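Local coordinates for protein major centromere autoantigen B (Homo sapiens, PDB 1UFI) that is a centromere DNA-binding protein, represented here by the domain through which two copies pair into a dimer, at residues 18-23 / 34-39. Numbering follows the deposited sequence.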
# COMPACT_ATOMS: atom_id res chain seq x y z
N MET A 18 7.23 -3.00 3.51
CA MET A 18 7.23 -4.40 3.16
C MET A 18 6.38 -4.61 1.89
O MET A 18 6.74 -5.42 1.05
CB MET A 18 6.69 -5.25 4.35
CG MET A 18 7.64 -5.24 5.54
SD MET A 18 9.23 -6.04 5.16
CE MET A 18 9.98 -5.12 5.14
N VAL A 19 5.25 -3.92 1.76
CA VAL A 19 4.49 -3.94 0.48
C VAL A 19 5.39 -3.49 -0.70
O VAL A 19 5.36 -4.11 -1.78
CB VAL A 19 3.20 -3.02 0.54
CG1 VAL A 19 2.54 -2.95 -0.86
CG2 VAL A 19 2.23 -3.45 1.63
N LYS A 20 6.17 -2.41 -0.51
CA LYS A 20 7.07 -1.92 -1.55
C LYS A 20 8.19 -2.97 -1.86
O LYS A 20 8.56 -3.19 -3.02
CB LYS A 20 7.60 -0.48 -1.13
CG LYS A 20 8.60 0.21 -2.10
CD LYS A 20 8.64 1.73 -1.77
CE LYS A 20 9.25 2.06 -0.44
NZ LYS A 20 9.55 3.56 -0.37
N ARG A 21 8.66 -3.63 -0.82
CA ARG A 21 9.72 -4.64 -0.96
C ARG A 21 9.20 -5.79 -1.80
O ARG A 21 9.93 -6.34 -2.67
CB ARG A 21 10.18 -5.14 0.41
CG ARG A 21 10.87 -6.49 0.34
CD ARG A 21 11.77 -6.76 1.51
NE ARG A 21 12.15 -5.53 2.15
CZ ARG A 21 12.95 -5.43 3.20
NH1 ARG A 21 13.85 -4.45 3.31
NH2 ARG A 21 12.86 -6.33 4.15
N TYR A 22 7.95 -6.15 -1.57
CA TYR A 22 7.30 -7.21 -2.32
C TYR A 22 7.13 -6.86 -3.81
O TYR A 22 7.60 -7.59 -4.73
CB TYR A 22 5.96 -7.64 -1.67
CG TYR A 22 5.21 -8.67 -2.47
CD1 TYR A 22 5.57 -10.02 -2.39
CD2 TYR A 22 4.18 -8.30 -3.34
CE1 TYR A 22 4.92 -10.94 -3.13
CE2 TYR A 22 3.48 -9.26 -4.07
CZ TYR A 22 3.93 -10.58 -3.97
OH TYR A 22 3.29 -11.53 -4.70
N LEU A 23 6.53 -5.73 -4.05
CA LEU A 23 6.24 -5.28 -5.39
C LEU A 23 7.48 -5.06 -6.22
O LEU A 23 7.53 -5.51 -7.37
CB LEU A 23 5.47 -3.95 -5.27
CG LEU A 23 4.15 -3.85 -5.99
CD1 LEU A 23 3.54 -5.18 -6.54
CD2 LEU A 23 3.20 -2.94 -5.16
N SER A 34 4.80 4.50 -9.91
CA SER A 34 4.04 5.74 -9.65
C SER A 34 2.96 5.50 -8.59
O SER A 34 2.75 6.31 -7.67
CB SER A 34 3.39 6.24 -10.92
OG SER A 34 2.84 7.53 -10.60
N HIS A 35 2.26 4.39 -8.74
CA HIS A 35 1.22 3.99 -7.79
C HIS A 35 1.79 3.81 -6.39
O HIS A 35 1.16 4.19 -5.42
CB HIS A 35 0.61 2.68 -8.23
CG HIS A 35 -0.24 2.77 -9.47
ND1 HIS A 35 -0.60 1.67 -10.20
CD2 HIS A 35 -0.83 3.84 -10.08
CE1 HIS A 35 -1.33 2.04 -11.24
NE2 HIS A 35 -1.52 3.35 -11.16
N ILE A 36 2.99 3.23 -6.27
CA ILE A 36 3.66 3.13 -4.97
C ILE A 36 3.93 4.51 -4.38
O ILE A 36 3.58 4.76 -3.22
CB ILE A 36 4.98 2.36 -5.10
CG1 ILE A 36 4.64 0.92 -5.35
CG2 ILE A 36 5.77 2.45 -3.77
CD1 ILE A 36 5.93 0.07 -5.77
N LEU A 37 4.56 5.36 -5.20
CA LEU A 37 4.99 6.69 -4.74
C LEU A 37 3.78 7.58 -4.36
O LEU A 37 3.90 8.27 -3.37
CB LEU A 37 5.90 7.37 -5.76
CG LEU A 37 7.38 6.87 -5.59
CD1 LEU A 37 8.10 6.72 -6.90
CD2 LEU A 37 8.19 7.80 -4.74
N HIS A 38 2.67 7.46 -5.09
CA HIS A 38 1.43 8.17 -4.74
C HIS A 38 0.85 7.70 -3.41
O HIS A 38 0.46 8.51 -2.57
CB HIS A 38 0.42 8.12 -5.89
CG HIS A 38 0.76 9.11 -6.98
ND1 HIS A 38 0.45 10.46 -6.88
CD2 HIS A 38 1.51 8.97 -8.10
CE1 HIS A 38 0.93 11.08 -7.95
NE2 HIS A 38 1.58 10.20 -8.70
N LEU A 39 0.75 6.39 -3.21
CA LEU A 39 0.15 5.93 -1.92
C LEU A 39 1.02 6.29 -0.70
O LEU A 39 0.49 6.68 0.34
CB LEU A 39 -0.21 4.43 -2.01
CG LEU A 39 -1.13 4.06 -0.85
CD1 LEU A 39 -2.41 4.82 -0.93
CD2 LEU A 39 -1.34 2.51 -0.95
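Lys20, Leu23 and Ile36, which meet between residues 18-23 of helix 9-23 and residues 34-39 of helix 30-49, are all aliphatic where they touch; no ring or other flat group of these segments takes part. The aromatic rings here serve other surfaces: Tyr22 meets Phe26 edge-to-face and hydrogen-bonds through its hydroxyl to Thr47 of the second subunit, while His35 ND1 is hydrogen-bonded to Asp42 of the second subunit. The two antiparallel arms of the hairpin come close at Lys20 and Ile36, whose CA atoms are 7.0 Å apart. Ile36 points at the opposing helix and divides its branches between two neighbours. With chi1 at -71°, CG1 lies beside the backbone N and CG2 anti to it. Ile36 CG2 touches the middle of the lysine chain, 3.6 Å from Lys20 CD. The other branch, CG1 and CD1, runs past Leu23 in the opposite direction: Ile36 CD1 is 4.1 Å from Leu23 CB and equally far from Leu23 CD2. Leu23 has unusual, non-staggered torsions, so the placement of its methyls deserves some caution. Lys20 leaves its helix extended and then bends at chi3 (68°), bringing NZ to a salt bridge with Glu40, one turn beyond Ile36; Phe16 also packs on Ile36, and Leu39 of the second subunit packs on both Leu23 and Ile36. With no hydrogen bond between the two segments, their direct contact rests on van der Waals packing and burial of hydrocarbon, which the ion pair borders while the apolar side chains continue into the dimer interface.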